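Local atomic coordinates of solute Binding Protein, BlMnBP1 in complex with mannotriose (Bifidobacterium, PDB entry 6FUV), a protein that binds manno-oligosaccharides such as mannotriose and probably delivers them to an ABC transporter for uptake by the bacterium. Residues Ile24-Gly29 with Trp82-Ile87; Asn139-Lys144 with Ala281-Tyr286; Lys210-Lys215 with Glu415-Trp420. One frame throughout, in Å; residues are numbered along the deposited sequence.

Interaction 1: residues Ile24-Gly29 with Trp82-Ile87; sequences ITFFNG and WDIMMI
Thr25 and Asp83 open the contact between two parallel strands. Thr25 N donates to Asp83 OD2 at 2.9 Å, and the carboxylate receives it on the anti lone pair of that oxygen. Thr25 O in turn takes two N-H groups. Asp83 N donates to Thr25 O at 2.9 Å. Ile84 N donates to the same oxygen of Thr25 at 3.1 Å, nearly straight (175° at the hydrogen). Further along, Phe27 N gives its hydrogen to Ile84 O at 2.8 Å. The last link, Met86 N to Phe27 O, is weak.

Ile84 and Phe26 are paired residues, and their side chains lie on the same face of the sheet. Ile84 CB sits 3.6 Å from Phe26 CD1. From there the side chain forks. The Ile84 CG2 branch lies anti to the backbone N and rests against CD1 and CE1 of the Phe26 ring, 3.5 Å from CE1. The other branch runs through CG1 to Ile84 CD1, which meets Ile24 CD1 at 3.9 Å. Met86 reaches the same ring from farther along the strand. Its chain bends at chi2 (-50°), and Met86 CE touches Phe26 CZ at 3.6 Å. Beyond the two strands, Phe324 of helix 315-330 packs on Ile84.

Strand 22-28 lies between strands 57-63 and 84-86, pairing in parallel with both, as in the alpha/beta lobe of a periplasmic-binding-protein fold. Gly29, at the end of the segment, touches a bound mannose unit. The buried Asp83 carboxylate is bonded through OD2 to the Thr25 N-H and through OD1 to Ser313 OG. Engaging both oxygens would fix its rotation and is consistent with a charged form.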
loop_
_atom_site.group_PDB
_atom_site.type_symbol
_atom_site.label_atom_id
_atom_site.label_comp_id
_atom_site.label_asym_id
_atom_site.label_seq_id
_atom_site.Cartn_x
_atom_site.Cartn_y
_atom_site.Cartn_z
ATOM N N ILE A 24 -18.341 -18.620 4.356
ATOM C CA ILE A 24 -17.638 -17.467 4.890
ATOM C C ILE A 24 -17.665 -16.338 3.885
ATOM O O ILE A 24 -17.685 -16.566 2.675
ATOM C CB ILE A 24 -16.186 -17.817 5.264
ATOM C CG1 ILE A 24 -15.368 -18.250 4.036
ATOM C CG2 ILE A 24 -16.196 -18.878 6.391
ATOM C CD1 ILE A 24 -13.909 -18.248 4.330
ATOM N N THR A 25 -17.612 -15.116 4.407
ATOM C CA THR A 25 -17.693 -13.899 3.610
ATOM C C THR A 25 -16.374 -13.142 3.657
ATOM O O THR A 25 -15.861 -12.867 4.737
ATOM C CB THR A 25 -18.827 -13.000 4.109
ATOM O OG1 THR A 25 -20.049 -13.725 4.103
ATOM C CG2 THR A 25 -18.970 -11.793 3.282
ATOM N N PHE A 26 -15.860 -12.767 2.481
ATOM C CA PHE A 26 -14.554 -12.134 2.317
ATOM C C PHE A 26 -14.820 -10.733 1.789
ATOM O O PHE A 26 -15.313 -10.570 0.686
ATOM C CB PHE A 26 -13.649 -12.931 1.370
ATOM C CG PHE A 26 -12.273 -12.344 1.199
ATOM C CD1 PHE A 26 -11.732 -11.499 2.150
ATOM C CD2 PHE A 26 -11.525 -12.668 0.116
ATOM C CE1 PHE A 26 -10.481 -10.980 2.009
ATOM C CE2 PHE A 26 -10.223 -12.137 -0.062
ATOM C CZ PHE A 26 -9.711 -11.311 0.863
ATOM N N PHE A 27 -14.548 -9.731 2.593
ATOM C CA PHE A 27 -14.842 -8.328 2.305
ATOM C C PHE A 27 -13.517 -7.652 1.974
ATOM O O PHE A 27 -12.577 -7.707 2.772
ATOM C CB PHE A 27 -15.566 -7.672 3.508
ATOM C CG PHE A 27 -15.884 -6.210 3.329
ATOM C CD1 PHE A 27 -16.588 -5.773 2.225
ATOM C CD2 PHE A 27 -15.509 -5.276 4.264
ATOM C CE1 PHE A 27 -16.881 -4.430 2.051
ATOM C CE2 PHE A 27 -15.819 -3.960 4.108
ATOM C CZ PHE A 27 -16.492 -3.530 2.990
ATOM N N ASN A 28 -13.422 -7.077 0.781
ATOM C CA ASN A 28 -12.204 -6.404 0.369
ATOM C C ASN A 28 -12.503 -5.302 -0.621
ATOM O O ASN A 28 -13.644 -5.127 -1.038
ATOM C CB ASN A 28 -11.230 -7.379 -0.249
ATOM C CG ASN A 28 -11.793 -8.081 -1.437
ATOM O OD1 ASN A 28 -11.798 -7.553 -2.562
ATOM N ND2 ASN A 28 -12.238 -9.295 -1.222
ATOM N N GLY A 29 -11.452 -4.531 -0.965
ATOM C CA GLY A 29 -11.553 -3.373 -1.829
ATOM C C GLY A 29 -11.261 -3.627 -3.290
ATOM O O GLY A 29 -11.254 -2.707 -4.108
ATOM N N TRP A 82 -19.354 -10.368 7.831
ATOM C CA TRP A 82 -18.043 -10.604 7.257
ATOM C C TRP A 82 -17.293 -11.545 8.176
ATOM O O TRP A 82 -17.545 -11.559 9.380
ATOM C CB TRP A 82 -17.248 -9.308 7.104
ATOM C CG TRP A 82 -16.961 -8.671 8.345
ATOM C CD1 TRP A 82 -17.816 -7.949 9.101
ATOM C CD2 TRP A 82 -15.722 -8.701 9.049
ATOM N NE1 TRP A 82 -17.195 -7.500 10.237
ATOM C CE2 TRP A 82 -15.907 -7.955 10.237
ATOM C CE3 TRP A 82 -14.476 -9.285 8.794
ATOM C CZ2 TRP A 82 -14.898 -7.775 11.188
ATOM C CZ3 TRP A 82 -13.454 -9.090 9.711
ATOM C CH2 TRP A 82 -13.672 -8.322 10.921
ATOM N N ASP A 83 -16.408 -12.361 7.591
ATOM C CA ASP A 83 -15.494 -13.206 8.340
ATOM C C ASP A 83 -14.035 -12.888 8.082
ATOM O O ASP A 83 -13.236 -12.936 9.015
ATOM C CB ASP A 83 -15.776 -14.656 7.999
ATOM C CG ASP A 83 -17.212 -15.035 8.246
ATOM O OD1 ASP A 83 -17.596 -15.047 9.397
ATOM O OD2 ASP A 83 -17.972 -15.270 7.262
ATOM N N ILE A 84 -13.683 -12.512 6.855
ATOM C CA ILE A 84 -12.391 -11.950 6.522
ATOM C C ILE A 84 -12.620 -10.546 5.956
ATOM O O ILE A 84 -13.480 -10.341 5.088
ATOM C CB ILE A 84 -11.658 -12.825 5.489
ATOM C CG1 ILE A 84 -11.522 -14.273 5.935
ATOM C CG2 ILE A 84 -10.294 -12.299 5.256
ATOM C CD1 ILE A 84 -11.394 -15.275 4.774
ATOM N N MET A 85 -11.859 -9.580 6.429
ATOM C CA MET A 85 -11.746 -8.303 5.742
ATOM C C MET A 85 -10.282 -7.936 5.591
ATOM O O MET A 85 -9.413 -8.492 6.263
ATOM C CB MET A 85 -12.474 -7.187 6.475
ATOM C CG MET A 85 -11.922 -6.657 7.774
ATOM S SD MET A 85 -12.586 -5.002 8.107
ATOM C CE MET A 85 -14.274 -5.508 8.508
ATOM N N MET A 86 -10.027 -6.953 4.745
ATOM C CA MET A 86 -8.743 -6.269 4.721
ATOM C C MET A 86 -8.706 -5.258 5.854
ATOM O O MET A 86 -9.536 -4.351 5.914
ATOM C CB MET A 86 -8.527 -5.561 3.390
ATOM C CG MET A 86 -8.507 -6.485 2.214
ATOM S SD MET A 86 -7.399 -7.887 2.418
ATOM C CE MET A 86 -7.526 -8.518 0.678
ATOM N N ILE A 87 -7.740 -5.413 6.747
ATOM C CA ILE A 87 -7.712 -4.630 7.975
ATOM C C ILE A 87 -7.580 -3.163 7.592
ATOM O O ILE A 87 -6.643 -2.810 6.880
ATOM C CB ILE A 87 -6.569 -5.069 8.899
ATOM C CG1 ILE A 87 -6.760 -6.494 9.319
ATOM C CG2 ILE A 87 -6.502 -4.127 10.085
ATOM C CD1 ILE A 87 -5.637 -7.017 10.203
#

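Interaction 2: residues Asn139-Lys144 with Ala281-Tyr286; sequences NAKVFK and ADDVQY
Ala140 N donates to Asp283 O at 2.7 Å, where strand 135-139 turns into helix 140-145. This bond marks the tight part of the contact. Asn139 pairs with Val284 as an antiparallel, non-hydrogen-bonded pair, and Asn139 CA makes a CA-H...O contact with Asp283 O. The Asn139 side chain lies alongside that of Asp283, with Asn139 OD1 3.5 Å from Asp283 CB. Asn139 OD1 also accepts from Val142 N at 3.0 Å, an N-cap bond on the first turn of the helix. CG anti to the backbone N (chi1 -168°) carries the amide to this place.

The outer side is looser. A water accepts from Asn139 ND2 and donates to Asp283 OD2, the latter at 2.6 Å. The same ND2 is also bonded to Met256 O. Lys141 lays its aliphatic chain beside the Asp283 carboxylate, Lys141 CD being 3.6 Å from Asp283 OD2. Lys141 NZ stays 6.0 Å from Asp283 OD2 and forms a salt bridge with Glu145 instead. Ala140 CB touches Gln285 CG only lightly.

This is a strand-to-helix junction with an asparagine N-cap, set at the edge of a four-stranded mixed sheet where strand 284-288 is outermost.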
loop_
_atom_site.group_PDB
_atom_site.type_symbol
_atom_site.label_atom_id
_atom_site.label_comp_id
_atom_site.label_asym_id
_atom_site.label_seq_id
_atom_site.Cartn_x
_atom_site.Cartn_y
_atom_site.Cartn_z
ATOM N N ASN A 139 4.711 4.981 -18.618
ATOM C CA ASN A 139 4.594 4.449 -19.961
ATOM C C ASN A 139 5.947 4.627 -20.653
ATOM O O ASN A 139 6.362 5.748 -20.948
ATOM C CB ASN A 139 3.461 5.126 -20.741
ATOM C CG ASN A 139 3.141 4.366 -22.054
ATOM O OD1 ASN A 139 3.990 4.268 -22.912
ATOM N ND2 ASN A 139 1.944 3.789 -22.172
ATOM N N ALA A 140 6.651 3.523 -20.877
ATOM C CA ALA A 140 7.965 3.557 -21.518
ATOM C C ALA A 140 7.898 4.080 -22.961
ATOM O O ALA A 140 8.781 4.815 -23.404
ATOM C CB ALA A 140 8.566 2.154 -21.480
ATOM N N LYS A 141 6.866 3.716 -23.717
ATOM C CA LYS A 141 6.729 4.287 -25.057
ATOM C C LYS A 141 6.673 5.823 -25.013
ATOM O O LYS A 141 7.411 6.516 -25.734
ATOM C CB LYS A 141 5.493 3.703 -25.720
ATOM C CG LYS A 141 5.186 4.247 -27.108
ATOM C CD LYS A 141 3.868 3.652 -27.613
ATOM C CE LYS A 141 3.618 3.958 -29.089
ATOM N NZ LYS A 141 3.209 5.380 -29.307
ATOM N N VAL A 142 5.822 6.370 -24.143
ATOM C CA VAL A 142 5.820 7.822 -23.972
ATOM C C VAL A 142 7.218 8.314 -23.608
ATOM O O VAL A 142 7.699 9.321 -24.135
ATOM C CB VAL A 142 4.792 8.236 -22.906
ATOM C CG1 VAL A 142 4.986 9.689 -22.570
ATOM C CG2 VAL A 142 3.371 7.972 -23.371
ATOM N N PHE A 143 7.878 7.632 -22.674
ATOM C CA PHE A 143 9.212 8.059 -22.262
ATOM C C PHE A 143 10.160 8.071 -23.458
ATOM O O PHE A 143 11.016 8.960 -23.568
ATOM C CB PHE A 143 9.740 7.130 -21.162
ATOM C CG PHE A 143 9.426 7.598 -19.757
ATOM C CD1 PHE A 143 8.180 8.078 -19.433
ATOM C CD2 PHE A 143 10.363 7.530 -18.766
ATOM C CE1 PHE A 143 7.900 8.514 -18.145
ATOM C CE2 PHE A 143 10.071 7.927 -17.494
ATOM C CZ PHE A 143 8.827 8.434 -17.188
ATOM N N LYS A 144 10.038 7.093 -24.369
ATOM C CA LYS A 144 10.931 7.085 -25.526
ATOM C C LYS A 144 10.586 8.221 -26.476
ATOM O O LYS A 144 11.481 8.906 -26.964
ATOM C CB LYS A 144 10.873 5.756 -26.240
ATOM C CG LYS A 144 12.086 5.486 -27.127
ATOM C CD LYS A 144 11.817 4.395 -28.183
ATOM C CE LYS A 144 11.462 3.056 -27.544
ATOM N NZ LYS A 144 10.192 2.498 -28.116
ATOM N N ALA A 281 0.260 -3.657 -22.744
ATOM C CA ALA A 281 0.828 -4.046 -21.460
ATOM C C ALA A 281 2.312 -3.712 -21.378
ATOM O O ALA A 281 2.786 -3.266 -20.333
ATOM C CB ALA A 281 0.628 -5.535 -21.244
ATOM N N ASP A 282 3.066 -3.992 -22.444
ATOM C CA ASP A 282 4.522 -3.974 -22.348
ATOM C C ASP A 282 5.068 -2.559 -22.241
ATOM O O ASP A 282 6.220 -2.393 -21.843
ATOM C CB ASP A 282 5.154 -4.685 -23.552
ATOM C CG ASP A 282 5.134 -6.197 -23.424
ATOM O OD1 ASP A 282 4.486 -6.740 -22.525
ATOM O OD2 ASP A 282 5.820 -6.857 -24.197
ATOM N N ASP A 283 4.268 -1.538 -22.582
ATOM C CA ASP A 283 4.659 -0.144 -22.373
ATOM C C ASP A 283 4.483 0.319 -20.924
ATOM O O ASP A 283 5.073 1.325 -20.535
ATOM C CB ASP A 283 3.864 0.797 -23.280
ATOM C CG ASP A 283 3.910 0.393 -24.770
ATOM O OD1 ASP A 283 4.887 -0.237 -25.199
ATOM O OD2 ASP A 283 3.019 0.794 -25.514
ATOM N N VAL A 284 3.707 -0.391 -20.115
ATOM C CA VAL A 284 3.459 -0.010 -18.731
ATOM C C VAL A 284 4.519 -0.665 -17.859
ATOM O O VAL A 284 4.575 -1.888 -17.727
ATOM C CB VAL A 284 2.046 -0.411 -18.288
ATOM C CG1 VAL A 284 1.832 0.090 -16.894
ATOM C CG2 VAL A 284 1.018 0.072 -19.275
ATOM N N GLN A 285 5.348 0.152 -17.238
ATOM C CA GLN A 285 6.512 -0.272 -16.487
ATOM C C GLN A 285 6.451 0.321 -15.092
ATOM O O GLN A 285 5.583 1.113 -14.752
ATOM C CB GLN A 285 7.801 0.170 -17.183
ATOM C CG GLN A 285 7.982 -0.430 -18.546
ATOM C CD GLN A 285 8.360 -1.870 -18.492
ATOM O OE1 GLN A 285 9.133 -2.275 -17.652
ATOM N NE2 GLN A 285 7.787 -2.666 -19.385
ATOM N N TYR A 286 7.431 -0.043 -14.288
ATOM C CA TYR A 286 7.470 0.343 -12.884
ATOM C C TYR A 286 8.880 0.762 -12.536
ATOM O O TYR A 286 9.795 -0.016 -12.712
ATOM C CB TYR A 286 7.017 -0.841 -12.034
ATOM C CG TYR A 286 6.925 -0.577 -10.549
ATOM C CD1 TYR A 286 6.175 0.453 -10.058
ATOM C CD2 TYR A 286 7.594 -1.377 -9.653
ATOM C CE1 TYR A 286 6.081 0.670 -8.706
ATOM C CE2 TYR A 286 7.541 -1.167 -8.322
ATOM C CZ TYR A 286 6.768 -0.154 -7.837
ATOM O OH TYR A 286 6.735 0.064 -6.490
HETATM O O HOH W 1 1.147 2.487 -24.793
#

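Interaction 3: residues Lys210-Lys215 with Glu415-Trp420; sequences KTPFAK and EWDQKW
Asp417 OD1 accepts from Phe213 N at 2.9 Å in a somewhat bent bond. The syn lone pair is used. Phe213 lies in a type I beta turn, Thr211 to Ala214, and the turn packs against helix 409-426. The carboxylate reaches into this turn. While OD1 binds the Phe213 N-H, Asp417 OD2 lies 3.3 Å from Thr211 CB and also borders Ala214 CB. Within the turn, Ala214 N bonds to Thr211 O.

Next to the polar bond is an aromatic cluster of Phe213, Trp416 and Trp420. CG of Phe213 is anti to its own carbonyl carbon (chi1 -58°), which brings the ring between the two indoles. Trp416 turns its edge to one face of Phe213, with CE3 over the ring centre. The planes stand at 82°. Phe213 presents its own edge to the face of Trp420, and those planes are at 89°. Both pairs are T-shaped. Asp417 OD1 also lies at the edge of the Phe213 ring, near its plane.

Outside the two segments, Tyr228 of helix 223-236 meets Trp416 edge-to-face, and Phe376 of helix 375-383 does the same with Trp420. The indole NE1 of Trp420 is bonded to Met206 O. The contact thus joins the loop before helix 223-236 to the C-terminal helix by one side-chain-to-backbone bond and an aromatic cluster. Lys210 adds a salt bridge to Glu425, farther along that helix. Pro212 lies over the same face of Trp420 that the Phe213 edge meets: its CG stands over the five-membered ring in a CH-pi contact, 3.8 Å from the centroid. Pro212 CD approaches Trp420 CD1 at 3.5 Å.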
loop_
_atom_site.group_PDB
_atom_site.type_symbol
_atom_site.label_atom_id
_atom_site.label_comp_id
_atom_site.label_asym_id
_atom_site.label_seq_id
_atom_site.Cartn_x
_atom_site.Cartn_y
_atom_site.Cartn_z
ATOM N N LYS A 210 10.811 16.490 16.101
ATOM C CA LYS A 210 9.792 17.531 16.021
ATOM C C LYS A 210 9.595 18.062 14.607
ATOM O O LYS A 210 8.566 18.707 14.337
ATOM C CB LYS A 210 10.157 18.721 16.931
ATOM C CG LYS A 210 10.137 18.438 18.399
ATOM C CD LYS A 210 10.264 19.718 19.178
ATOM C CE LYS A 210 8.994 20.048 19.911
ATOM N NZ LYS A 210 9.005 21.420 20.506
ATOM N N THR A 211 10.537 17.796 13.707
ATOM C CA THR A 211 10.462 18.406 12.411
ATOM C C THR A 211 10.827 17.417 11.318
ATOM O O THR A 211 11.646 17.756 10.446
ATOM C CB THR A 211 11.422 19.604 12.322
ATOM O OG1 THR A 211 12.781 19.183 12.498
ATOM C CG2 THR A 211 11.068 20.625 13.352
ATOM N N PRO A 212 10.237 16.213 11.316
ATOM C CA PRO A 212 10.581 15.233 10.281
ATOM C C PRO A 212 10.272 15.688 8.877
ATOM O O PRO A 212 10.752 15.039 7.920
ATOM C CB PRO A 212 9.755 14.007 10.667
ATOM C CG PRO A 212 8.605 14.579 11.422
ATOM C CD PRO A 212 9.182 15.741 12.208
ATOM N N PHE A 213 9.476 16.752 8.705
ATOM C CA PHE A 213 9.056 17.169 7.374
ATOM C C PHE A 213 9.874 18.343 6.855
ATOM O O PHE A 213 9.690 18.748 5.709
ATOM C CB PHE A 213 7.557 17.518 7.353
ATOM C CG PHE A 213 6.682 16.383 7.791
ATOM C CD1 PHE A 213 6.464 15.285 6.967
ATOM C CD2 PHE A 213 6.132 16.393 9.032
ATOM C CE1 PHE A 213 5.794 14.207 7.398
ATOM C CE2 PHE A 213 5.347 15.321 9.457
ATOM C CZ PHE A 213 5.174 14.231 8.618
ATOM N N ALA A 214 10.795 18.871 7.652
ATOM C CA ALA A 214 11.638 19.954 7.182
ATOM C C ALA A 214 12.650 19.464 6.136
ATOM O O ALA A 214 13.078 18.306 6.121
ATOM C CB ALA A 214 12.360 20.588 8.367
ATOM N N LYS A 215 13.019 20.368 5.240
ATOM C CA LYS A 215 14.061 20.085 4.271
ATOM C C LYS A 215 15.343 19.707 5.001
ATOM O O LYS A 215 15.672 20.254 6.048
ATOM C CB LYS A 215 14.277 21.300 3.357
ATOM C CG LYS A 215 15.348 21.055 2.282
ATOM C CD LYS A 215 15.393 22.171 1.236
ATOM C CE LYS A 215 15.763 23.498 1.847
ATOM N NZ LYS A 215 15.962 24.573 0.839
ATOM N N GLU A 415 4.030 23.746 8.604
ATOM C CA GLU A 415 2.766 23.584 9.301
ATOM C C GLU A 415 2.588 22.153 9.781
ATOM O O GLU A 415 2.136 21.937 10.916
ATOM C CB GLU A 415 1.634 24.019 8.394
ATOM C CG GLU A 415 1.527 25.545 8.279
ATOM C CD GLU A 415 0.634 26.012 7.178
ATOM O OE1 GLU A 415 -0.126 25.206 6.638
ATOM O OE2 GLU A 415 0.704 27.217 6.839
ATOM N N TRP A 416 2.989 21.166 8.951
ATOM C CA TRP A 416 2.980 19.786 9.414
ATOM C C TRP A 416 3.917 19.641 10.606
ATOM O O TRP A 416 3.568 18.992 11.597
ATOM C CB TRP A 416 3.384 18.832 8.300
ATOM C CG TRP A 416 2.478 18.684 7.151
ATOM C CD1 TRP A 416 1.521 19.535 6.739
ATOM C CD2 TRP A 416 2.417 17.559 6.269
ATOM N NE1 TRP A 416 0.889 19.040 5.641
ATOM C CE2 TRP A 416 1.401 17.808 5.349
ATOM C CE3 TRP A 416 3.106 16.351 6.186
ATOM C CZ2 TRP A 416 1.058 16.908 4.335
ATOM C CZ3 TRP A 416 2.760 15.438 5.151
ATOM C CH2 TRP A 416 1.781 15.749 4.238
ATOM N N ASP A 417 5.097 20.271 10.541
ATOM C CA ASP A 417 6.064 20.126 11.632
ATOM C C ASP A 417 5.504 20.680 12.943
ATOM O O ASP A 417 5.726 20.113 14.018
ATOM C CB ASP A 417 7.389 20.827 11.294
ATOM C CG ASP A 417 8.324 19.966 10.449
ATOM O OD1 ASP A 417 8.083 18.734 10.262
ATOM O OD2 ASP A 417 9.296 20.531 9.944
ATOM N N GLN A 418 4.815 21.815 12.885
ATOM C CA GLN A 418 4.181 22.327 14.094
ATOM C C GLN A 418 3.209 21.305 14.673
ATOM O O GLN A 418 3.280 20.971 15.856
ATOM C CB GLN A 418 3.487 23.656 13.804
ATOM C CG GLN A 418 4.399 24.864 14.036
ATOM C CD GLN A 418 4.056 26.061 13.160
ATOM O OE1 GLN A 418 4.956 26.813 12.760
ATOM N NE2 GLN A 418 2.757 26.243 12.847
ATOM N N LYS A 419 2.319 20.764 13.848
ATOM C CA LYS A 419 1.367 19.791 14.365
ATOM C C LYS A 419 2.055 18.517 14.838
ATOM O O LYS A 419 1.620 17.895 15.815
ATOM C CB LYS A 419 0.341 19.499 13.296
ATOM C CG LYS A 419 -0.702 20.603 13.149
ATOM C CD LYS A 419 -1.474 20.455 11.841
ATOM C CE LYS A 419 -2.575 21.500 11.726
ATOM N NZ LYS A 419 -3.586 21.077 10.718
ATOM N N TRP A 420 3.121 18.102 14.162
ATOM C CA TRP A 420 3.744 16.846 14.554
ATOM C C TRP A 420 4.551 17.039 15.828
ATOM O O TRP A 420 4.430 16.244 16.772
ATOM C CB TRP A 420 4.613 16.296 13.423
ATOM C CG TRP A 420 5.279 15.025 13.734
ATOM C CD1 TRP A 420 6.506 14.886 14.273
ATOM C CD2 TRP A 420 4.780 13.704 13.530
ATOM N NE1 TRP A 420 6.812 13.570 14.409
ATOM C CE2 TRP A 420 5.765 12.824 13.953
ATOM C CE3 TRP A 420 3.587 13.182 13.051
ATOM C CZ2 TRP A 420 5.614 11.451 13.892
ATOM C CZ3 TRP A 420 3.447 11.822 12.979
ATOM C CH2 TRP A 420 4.447 10.972 13.413
#

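How the interactions relate
The three contacts do not touch one another. Their centres are 34 Å apart for interactions 1 and 2, and 36 Å for interaction 1 with 3 and for 2 with 3. Nearest atoms are still about 18 to 20 Å apart. Interactions 1 and 3 lie on opposite sides of the chain's centre. Interaction 1 reaches the sugar site: Gly29 belongs to the glycan pocket, and the Met86 side chain is about 7 Å from a bound mannose. Interactions 2 and 3 are structural packing, and a triethylene glycol, probably from the crystallisation liquor, lies near each. Along the chain, interaction 1 closes first, and the segments of interactions 2 and 3 then alternate.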